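Side-chain contacts in catechol 1,2 dioxygenase (Acinetobacter radioresistens, PDB 2XSU), which probably catalyses the cleavage of catechol by O2 to cis,cis-muconate at a ferric iron centre, as a homodimer: residues I12-L15 with V16-N20; A90-A93 with D94-G98; G128-S131 with D132-T136; S175-N178 with L179-T182. The protein carries 1 engineered substitution. One frame throughout, in Å; residues are numbered along the deposited sequence. Where two conformers were deposited one is given.

Contacts 1 and 2 lie on helices of the N-terminal part of the chain, helix 9-20 and helix 82-96. Both touch the second subunit of the dimer. Their centres are 36 Å apart. V16 of contact 1 comes within about 9 Å of a bound phosphoinositide, measured from its side chain. Contacts 3 and 4 belong to the beta-sheet part, which carries the iron. Their centres are 15 Å apart and their nearest atoms about 5 Å, without touching. Contact 4 is the one beside the active site: the R180 side chain is about 8 Å from the ferric ion. The E130 side chain of contact 3 is about 11 Å from that of Y167, an iron ligand.

Contact 1: I12-L15 with V16-N20; sequences IDAL and VKQMN
I12 and V16 meet one turn apart on helix 9-20, a short amphipathic alpha helix. Its i to i+4 backbone bonds carry the contact. V16 N donates to I12 O at 2.9 Å, almost straight at 171°. K17 N, Q18 N and M19 N repeat the pattern to D13 O, A14 O and L15 O.

The apolar side chains face helix 30-49 and the second subunit. The two CG2 methyls of I12 and V16 are 4.3 Å apart, a loose touch. Both residues also pack on F44 of helix 30-49. I12, L15, M19 and N20 reach the second subunit, where L15 rests on L88 and M19 on F256. This part of the helix therefore belongs to the dimer interface. M19 also packs carbon against a carbonyl of its own helix. Its CG lies 3.3 Å from L15 O, and its chain bends at the sulfur (chi3 -63°), bringing CE to 3.6 Å from the same oxygen.

The charged ends act outside this turn. D13 makes a salt bridge with R9, and K17 makes one with D22.

The remaining polar contacts are on the exposed side. CG of Q18 is anti to its carbonyl carbon (chi1 -75°), which folds the chain back along the preceding turn. CG sits 3.2 Å from A14 O, and the amide end passes over to L15, with OE1 4.0 Å from L15 CD2. One water bridges Q18 and A14. It donates to A14 O and accepts from Q18 NE2, at 3.1 Å from NE2.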
loop_
_atom_site.group_PDB
_atom_site.type_symbol
_atom_site.label_atom_id
_atom_site.label_comp_id
_atom_site.label_asym_id
_atom_site.label_seq_id
_atom_site.Cartn_x
_atom_site.Cartn_y
_atom_site.Cartn_z
ATOM N N ILE A 12 -18.310 5.929 14.133
ATOM C CA ILE A 12 -17.009 5.659 13.505
ATOM C C ILE A 12 -15.927 6.531 14.134
ATOM O O ILE A 12 -14.848 6.050 14.498
ATOM C CB ILE A 12 -17.075 5.877 11.951
ATOM C CG1 ILE A 12 -17.820 4.704 11.287
ATOM C CG2 ILE A 12 -15.658 6.116 11.319
ATOM C CD1 ILE A 12 -18.321 4.971 9.821
ATOM N N ASP A 13 -16.183 7.842 14.211
ATOM C CA ASP A 13 -15.202 8.757 14.776
ATOM C C ASP A 13 -14.826 8.412 16.208
ATOM O O ASP A 13 -13.644 8.492 16.569
ATOM C CB ASP A 13 -15.716 10.201 14.677
ATOM C CG ASP A 13 -15.676 10.717 13.264
ATOM O OD1 ASP A 13 -15.032 10.068 12.398
ATOM O OD2 ASP A 13 -16.301 11.773 13.000
ATOM N N ALA A 14 -15.807 7.973 16.993
ATOM C CA ALA A 14 -15.559 7.583 18.377
ATOM C C ALA A 14 -14.667 6.343 18.436
ATOM O O ALA A 14 -13.710 6.313 19.214
ATOM C CB ALA A 14 -16.882 7.351 19.121
ATOM N N LEU A 15 -14.956 5.353 17.584
ATOM C CA LEU A 15 -14.117 4.136 17.500
ATOM C C LEU A 15 -12.671 4.424 17.067
ATOM O O LEU A 15 -11.712 3.930 17.668
ATOM C CB LEU A 15 -14.754 3.131 16.543
ATOM C CG LEU A 15 -15.973 2.372 17.049
ATOM C CD1 LEU A 15 -16.612 1.634 15.873
ATOM C CD2 LEU A 15 -15.565 1.388 18.142
ATOM N N VAL A 16 -12.526 5.236 16.019
ATOM C CA VAL A 16 -11.181 5.606 15.546
ATOM C C VAL A 16 -10.386 6.319 16.651
ATOM O O VAL A 16 -9.185 6.033 16.834
ATOM C CB VAL A 16 -11.256 6.454 14.253
ATOM C CG1 VAL A 16 -9.867 6.997 13.879
ATOM C CG2 VAL A 16 -11.735 5.605 13.103
ATOM N N LYS A 17 -11.061 7.218 17.382
ATOM C CA LYS A 17 -10.427 7.942 18.493
ATOM C C LYS A 17 -10.009 6.980 19.605
ATOM O O LYS A 17 -8.882 7.058 20.119
ATOM C CB LYS A 17 -11.358 9.040 19.025
ATOM C CG LYS A 17 -10.758 9.843 20.163
ATOM C CD LYS A 17 -11.702 10.957 20.589
ATOM C CE LYS A 17 -11.081 11.770 21.713
ATOM N NZ LYS A 17 -11.242 11.067 23.013
ATOM N N GLN A 18 -10.910 6.078 19.975
ATOM C CA GLN A 18 -10.626 5.115 21.045
ATOM C C GLN A 18 -9.399 4.274 20.732
ATOM O O GLN A 18 -8.566 4.020 21.609
ATOM C CB GLN A 18 -11.818 4.198 21.236
ATOM C CG GLN A 18 -12.961 4.880 21.944
ATOM C CD GLN A 18 -14.258 4.110 21.822
ATOM O OE1 GLN A 18 -14.260 2.896 21.582
ATOM N NE2 GLN A 18 -15.377 4.816 21.995
ATOM N N MET A 19 -9.283 3.854 19.467
ATOM C CA MET A 19 -8.200 2.966 19.056
ATOM C C MET A 19 -6.871 3.667 18.772
ATOM O O MET A 19 -5.788 3.119 19.063
ATOM C CB MET A 19 -8.652 2.101 17.863
ATOM C CG MET A 19 -9.853 1.199 18.192
ATOM S SD MET A 19 -10.324 0.035 16.887
ATOM C CE MET A 19 -10.787 1.194 15.591
ATOM N N ASN A 20 -6.929 4.889 18.242
ATOM C CA ASN A 20 -5.727 5.514 17.681
ATOM C C ASN A 20 -5.236 6.777 18.389
ATOM O O ASN A 20 -4.097 7.225 18.155
ATOM C CB ASN A 20 -5.898 5.770 16.170
ATOM C CG ASN A 20 -5.888 4.473 15.380
ATOM O OD1 ASN A 20 -4.842 3.859 15.204
ATOM N ND2 ASN A 20 -7.073 4.027 14.942
HETATM O O HOH W 1 -14.444 7.782 21.851
#

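Contact 2: A90-A93 with D94-G98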
loop_
_atom_site.group_PDB
_atom_site.type_symbol
_atom_site.label_atom_id
_atom_site.label_comp_id
_atom_site.label_asym_id
_atom_site.label_seq_id
_atom_site.Cartn_x
_atom_site.Cartn_y
_atom_site.Cartn_z
ATOM N N ALA A 90 -1.319 22.547 -7.129
ATOM C CA ALA A 90 -0.193 23.443 -7.083
ATOM C C ALA A 90 -0.458 24.645 -7.989
ATOM O O ALA A 90 -0.103 25.779 -7.641
ATOM C CB ALA A 90 1.080 22.718 -7.490
ATOM N N ASP A 91 -1.077 24.387 -9.147
ATOM C CA ASP A 91 -1.413 25.471 -10.090
ATOM C C ASP A 91 -2.409 26.448 -9.446
ATOM O O ASP A 91 -2.271 27.667 -9.626
ATOM C CB ASP A 91 -2.007 24.935 -11.408
ATOM C CG ASP A 91 -0.946 24.413 -12.376
ATOM O OD1 ASP A 91 0.254 24.641 -12.179
ATOM O OD2 ASP A 91 -1.356 23.774 -13.366
ATOM N N GLU A 92 -3.385 25.918 -8.709
ATOM C CA GLU A 92 -4.383 26.787 -8.064
ATOM C C GLU A 92 -3.788 27.580 -6.910
ATOM O O GLU A 92 -4.128 28.781 -6.744
ATOM C CB GLU A 92 -5.612 25.985 -7.619
ATOM C CG GLU A 92 -6.789 26.863 -7.185
ATOM C CD GLU A 92 -7.606 27.478 -8.337
ATOM O OE1 GLU A 92 -7.253 27.335 -9.528
ATOM O OE2 GLU A 92 -8.633 28.127 -8.034
ATOM N N ALA A 93 -2.909 26.947 -6.118
ATOM C CA ALA A 93 -2.147 27.678 -5.088
ATOM C C ALA A 93 -1.315 28.813 -5.693
ATOM O O ALA A 93 -1.265 29.927 -5.129
ATOM C CB ALA A 93 -1.249 26.731 -4.289
ATOM N N ASP A 94 -0.691 28.563 -6.853
ATOM C CA ASP A 94 0.136 29.586 -7.504
ATOM C C ASP A 94 -0.728 30.717 -8.025
ATOM O O ASP A 94 -0.367 31.900 -7.865
ATOM C CB ASP A 94 0.953 29.005 -8.661
ATOM C CG ASP A 94 2.191 28.241 -8.200
ATOM O OD1 ASP A 94 2.547 28.162 -6.995
ATOM O OD2 ASP A 94 2.796 27.634 -9.104
ATOM N N ALA A 95 -1.889 30.378 -8.581
ATOM C CA ALA A 95 -2.831 31.414 -9.051
ATOM C C ALA A 95 -3.239 32.321 -7.894
ATOM O O ALA A 95 -3.282 33.566 -8.048
ATOM C CB ALA A 95 -4.062 30.809 -9.709
ATOM N N LYS A 96 -3.552 31.725 -6.748
ATOM C CA LYS A 96 -3.993 32.513 -5.578
ATOM C C LYS A 96 -2.849 33.368 -5.013
ATOM O O LYS A 96 -3.087 34.352 -4.299
ATOM C CB LYS A 96 -4.610 31.608 -4.514
ATOM C CG LYS A 96 -6.007 31.134 -4.910
ATOM C CD LYS A 96 -6.516 29.971 -4.060
ATOM C CE LYS A 96 -7.850 29.449 -4.582
ATOM N NZ LYS A 96 -8.308 28.260 -3.782
ATOM N N ALA A 97 -1.613 33.001 -5.340
ATOM C CA ALA A 97 -0.442 33.821 -4.985
ATOM C C ALA A 97 -0.113 34.922 -6.001
ATOM O O ALA A 97 0.803 35.733 -5.778
ATOM C CB ALA A 97 0.790 32.894 -4.754
ATOM N N GLY A 98 -0.831 34.954 -7.115
ATOM C CA GLY A 98 -0.540 35.890 -8.201
ATOM C C GLY A 98 0.677 35.521 -9.028
ATOM O O GLY A 98 1.127 36.309 -9.870
HETATM O O HOH W 2 2.391 25.849 -5.848
HETATM O O HOH W 3 -10.275 27.325 -6.036
#
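D94, which is buried, packs tightly against A90 one helical turn back. D94 N donates to A90 O at 3.0 Å. The D94 carboxylate stays near the same carbonyl, with CG 3.4 Å from A90 O. A chi1 of -78° puts it there, setting CG beside the residue's own N. A water donates to both A90 O and D94 OD1, at 2.6 Å from OD1, and ties the acid to the backbone. The acid also has charged partners: OD2 pairs with R105 and OD1 with R236. D91 pairs with R105 as well, and with R259. These arginines probably offset the closeness of the two acids, whose nearest carboxylate oxygens, D91 OD1 and D94 OD2, are 5.0 Å apart.

The turn lies at the C-terminal end of helix 82-96. The helix finishes in a Schellman motif. G98 takes positive phi (75°), and its N bonds to A95 O at 3.0 Å.

The outer side, by contrast, is looser and bridged by water. E92 and K96 cross obliquely there, touching through carbon. K96 CE is 3.8 Å from E92 CG. The bend of E92 at chi2 (78°) turns its carboxylate to the K96 chain. Their charges do not pair directly, since OE2 of E92 and NZ of K96 are 4.3 Å apart. A water spans them instead, donating to E92 OE2 and accepting from K96 NZ. K96 NZ also has a hydrogen bond to H6 of the second subunit. That residue is part of the N-terminal histidine run, apparently a tag, and it packs on E92 and A93 too.

Contact 3: G128-S131 with D132-T136; sequences GSES and DKVDT
E130 and K133 carry this contact, the lysine chain passing across the glutamate. The touching parts are mostly carbon. K133 CE lies 3.7 Å from E130 CG and 3.6 Å from E130 OE2. The charges stop short of a salt bridge, with E130 OE2 and K133 NZ 4.2 Å apart. One water joins them. It donates to OE2 of E130 at 2.6 Å and accepts from NZ of K133 at 2.8 Å. E130 CB also meets V134 CG1 at 3.8 Å.

Backbone bonds set these side chains in place. K133 N donates to E130 O at 2.9 Å and comes in above the carbonyl plane, 51° out of it. Just before this, residues 128-131 form a type I beta turn, closed by S131 N to G128 O. Two more waters bridge backbone atoms. One links S129 O to D132 N. The other donates to both S131 O and V134 O. K133 CG lies between its own N and carbonyl carbon (chi1 64°). From there the chain runs out extended and brings CE over E130 CG.

Further out, S163 helps to place both side chains. Its OG is hydrogen-bonded to E130 OE2, so that oxygen has a protein partner as well as the water. K133 and V134 also touch S163, and E130 rests on N162.

The whole piece is a surface loop between strand 122-124 and strand 136-145. V134 leans on T196 of strand 190-196. D135 bonds through its backbone to M197, and T136 to K285 on strand 284-293, where the loop enters the sheet.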
loop_
_atom_site.group_PDB
_atom_site.type_symbol
_atom_site.label_atom_id
_atom_site.label_comp_id
_atom_site.label_asym_id
_atom_site.label_seq_id
_atom_site.Cartn_x
_atom_site.Cartn_y
_atom_site.Cartn_z
ATOM N N GLY A 128 24.569 5.270 -28.431
ATOM C CA GLY A 128 24.699 4.854 -29.833
ATOM C C GLY A 128 24.307 3.406 -30.115
ATOM O O GLY A 128 24.369 2.962 -31.284
ATOM N N SER A 129 23.885 2.666 -29.079
ATOM C CA SER A 129 23.548 1.240 -29.234
ATOM C C SER A 129 22.290 0.974 -30.055
ATOM O O SER A 129 22.030 -0.177 -30.440
ATOM C CB SER A 129 23.428 0.530 -27.887
ATOM O OG SER A 129 22.340 1.047 -27.132
ATOM N N GLU A 130 21.522 2.030 -30.312
ATOM C CA GLU A 130 20.324 1.922 -31.152
ATOM C C GLU A 130 20.442 2.705 -32.464
ATOM O O GLU A 130 19.438 2.983 -33.102
ATOM C CB GLU A 130 19.087 2.418 -30.379
ATOM C CG GLU A 130 18.814 1.657 -29.090
ATOM C CD GLU A 130 17.410 1.924 -28.534
ATOM O OE1 GLU A 130 17.023 3.108 -28.419
ATOM O OE2 GLU A 130 16.701 0.945 -28.208
ATOM N N SER A 131 21.655 3.052 -32.882
ATOM C CA SER A 131 21.825 3.990 -33.988
ATOM C C SER A 131 21.296 3.471 -35.331
ATOM O O SER A 131 21.011 4.267 -36.222
ATOM C CB SER A 131 23.283 4.448 -34.104
ATOM O OG SER A 131 24.114 3.333 -34.428
ATOM N N ASP A 132 21.147 2.153 -35.454
ATOM C CA ASP A 132 20.638 1.564 -36.701
ATOM C C ASP A 132 19.150 1.246 -36.615
ATOM O O ASP A 132 18.584 0.621 -37.532
ATOM C CB ASP A 132 21.423 0.301 -37.095
ATOM C CG ASP A 132 22.871 0.588 -37.488
ATOM O OD1 ASP A 132 23.205 1.713 -37.953
ATOM O OD2 ASP A 132 23.692 -0.352 -37.328
ATOM N N LYS A 133 18.478 1.691 -35.539
ATOM C CA LYS A 133 17.065 1.327 -35.367
ATOM C C LYS A 133 16.142 2.405 -34.820
ATOM O O LYS A 133 14.959 2.146 -34.559
ATOM C CB LYS A 133 16.907 0.060 -34.535
ATOM C CG LYS A 133 17.388 0.165 -33.101
ATOM C CD LYS A 133 17.295 -1.229 -32.468
ATOM C CE LYS A 133 17.492 -1.186 -30.965
ATOM N NZ LYS A 133 17.383 -2.562 -30.339
ATOM N N VAL A 134 16.668 3.604 -34.663
ATOM C CA VAL A 134 15.859 4.712 -34.160
ATOM C C VAL A 134 16.373 6.014 -34.759
ATOM O O VAL A 134 17.584 6.141 -35.054
ATOM C CB VAL A 134 15.846 4.775 -32.587
ATOM C CG1 VAL A 134 17.169 5.264 -32.051
ATOM C CG2 VAL A 134 14.713 5.660 -32.115
ATOM N N ASP A 135 15.456 6.973 -34.932
ATOM C CA ASP A 135 15.817 8.314 -35.429
ATOM C C ASP A 135 16.670 9.068 -34.409
ATOM O O ASP A 135 16.435 8.988 -33.186
ATOM C CB ASP A 135 14.577 9.178 -35.712
ATOM C CG ASP A 135 13.752 8.689 -36.891
ATOM O OD1 ASP A 135 14.265 7.926 -37.732
ATOM O OD2 ASP A 135 12.595 9.138 -36.990
ATOM N N THR A 136 17.662 9.788 -34.925
ATOM C CA THR A 136 18.396 10.772 -34.138
ATOM C C THR A 136 17.500 11.998 -33.882
ATOM O O THR A 136 16.715 12.415 -34.743
ATOM C CB THR A 136 19.649 11.224 -34.916
ATOM O OG1 THR A 136 20.545 10.118 -35.028
ATOM C CG2 THR A 136 20.357 12.326 -34.194
HETATM O O HOH W 4 21.482 -0.209 -33.653
HETATM O O HOH W 5 17.814 -1.426 -27.838
HETATM O O HOH W 6 18.714 5.125 -37.399
#

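Contact 4: S175-N178 with L179-T182; sequences SDFN and LRRT
F177 and R180 cross at about a right angle. The phenyl ring and the guanidinium plane are turned 81° apart. Contact is through the aliphatic part of the arginine: R180 CD comes obliquely to F177 CD1 at 4.0 Å. The arginine chain is extended from CG to NE, which carries its guanidinium past the ring to the carbonyl oxygens of S168 and L111, to which NH2 and NH1 are hydrogen-bonded. The R180 side chain also touches Y167, an iron ligand, so it forms part of the surroundings of the ferric site.

N178 and L179 instead lie side by side and point the same way, with N178 ND2 3.7 Å from L179 CG. The N178 amide is held by Q174 through ND2.

The backbone beneath is a pair of overlapping type II beta turns, 175-178 and 177-180. F177 and L179 sit at their third positions with positive phi. The second turn is closed by R180 N to F177 O at 3.1 Å, and it leads directly into strand 180-184 of the mixed sheet.

R181 bends back at chi2 (-66°) over this turn. Its NH1 donates to R180 O at 2.8 Å, near the guanidinium plane. The same nitrogen makes a weak bond to F177 O, also 2.8 Å, which lies at the guanidinium edge. A water bridges R181 NH2 and N178 OD1, at 2.9 Å and 2.8 Å respectively.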
loop_
_atom_site.group_PDB
_atom_site.type_symbol
_atom_site.label_atom_id
_atom_site.label_comp_id
_atom_site.label_asym_id
_atom_site.label_seq_id
_atom_site.Cartn_x
_atom_site.Cartn_y
_atom_site.Cartn_z
ATOM N N SER A 175 23.034 0.654 -20.525
ATOM C CA SER A 175 24.164 1.171 -19.781
ATOM C C SER A 175 23.626 2.107 -18.696
ATOM O O SER A 175 22.563 2.747 -18.859
ATOM C CB SER A 175 25.168 1.886 -20.701
ATOM O OG SER A 175 24.572 2.925 -21.476
ATOM N N ASP A 176 24.333 2.166 -17.575
ATOM C CA ASP A 176 23.979 3.118 -16.533
ATOM C C ASP A 176 23.885 4.548 -17.091
ATOM O O ASP A 176 24.739 5.008 -17.881
ATOM C CB ASP A 176 24.981 3.070 -15.379
ATOM C CG ASP A 176 25.394 1.660 -15.037
ATOM O OD1 ASP A 176 24.509 0.843 -14.666
ATOM O OD2 ASP A 176 26.606 1.382 -15.144
ATOM N N PHE A 177 22.804 5.213 -16.686
ATOM C CA PHE A 177 22.455 6.594 -17.076
ATOM C C PHE A 177 22.212 6.836 -18.569
ATOM O O PHE A 177 22.199 7.982 -19.005
ATOM C CB PHE A 177 23.447 7.611 -16.506
ATOM C CG PHE A 177 23.343 7.760 -15.022
ATOM C CD1 PHE A 177 22.239 8.394 -14.458
ATOM C CD2 PHE A 177 24.346 7.273 -14.192
ATOM C CE1 PHE A 177 22.124 8.550 -13.065
ATOM C CE2 PHE A 177 24.259 7.419 -12.807
ATOM C CZ PHE A 177 23.130 8.058 -12.239
ATOM N N ASN A 178 22.011 5.767 -19.329
ATOM C CA ASN A 178 21.662 5.965 -20.743
ATOM C C ASN A 178 20.398 6.853 -20.814
ATOM O O ASN A 178 19.435 6.646 -20.058
ATOM C CB ASN A 178 21.435 4.643 -21.452
ATOM C CG ASN A 178 21.442 4.787 -22.974
ATOM O OD1 ASN A 178 22.301 5.478 -23.533
ATOM N ND2 ASN A 178 20.495 4.132 -23.642
ATOM N N LEU A 179 20.427 7.845 -21.702
ATOM C CA LEU A 179 19.309 8.794 -21.906
ATOM C C LEU A 179 18.932 9.591 -20.648
ATOM O O LEU A 179 17.769 9.966 -20.474
ATOM C CB LEU A 179 18.086 8.060 -22.519
ATOM C CG LEU A 179 18.437 7.174 -23.732
ATOM C CD1 LEU A 179 17.220 6.367 -24.194
ATOM C CD2 LEU A 179 18.973 8.030 -24.906
ATOM N N ARG A 180 19.930 9.865 -19.805
ATOM C CA ARG A 180 19.763 10.742 -18.639
ATOM C C ARG A 180 20.973 11.659 -18.557
ATOM O O ARG A 180 22.109 11.188 -18.452
ATOM C CB ARG A 180 19.679 9.891 -17.352
ATOM C CG ARG A 180 18.554 8.855 -17.335
ATOM C CD ARG A 180 18.664 7.968 -16.085
ATOM N NE ARG A 180 17.604 6.975 -16.036
ATOM C CZ ARG A 180 16.365 7.216 -15.605
ATOM N NH1 ARG A 180 16.040 8.440 -15.179
ATOM N NH2 ARG A 180 15.472 6.238 -15.623
ATOM N N ARG A 181 20.750 12.966 -18.576
ATOM C CA ARG A 181 21.840 13.953 -18.535
ATOM C C ARG A 181 21.446 15.208 -17.769
ATOM O O ARG A 181 20.258 15.594 -17.731
ATOM C CB ARG A 181 22.292 14.356 -19.934
ATOM C CG ARG A 181 22.907 13.250 -20.791
ATOM C CD ARG A 181 24.253 12.741 -20.235
ATOM N NE ARG A 181 24.829 11.790 -21.195
ATOM C CZ ARG A 181 24.624 10.484 -21.191
ATOM N NH1 ARG A 181 23.876 9.918 -20.250
ATOM N NH2 ARG A 181 25.185 9.704 -22.134
ATOM N N THR A 182 22.457 15.884 -17.220
ATOM C CA THR A 182 22.297 17.223 -16.695
ATOM C C THR A 182 23.139 18.133 -17.570
ATOM O O THR A 182 24.351 17.885 -17.734
ATOM C CB THR A 182 22.803 17.315 -15.238
ATOM O OG1 THR A 182 21.994 16.466 -14.421
ATOM C CG2 THR A 182 22.748 18.764 -14.717
HETATM O O HOH W 7 25.112 6.886 -19.828
HETATM O O HOH W 8 24.528 6.856 -22.490
#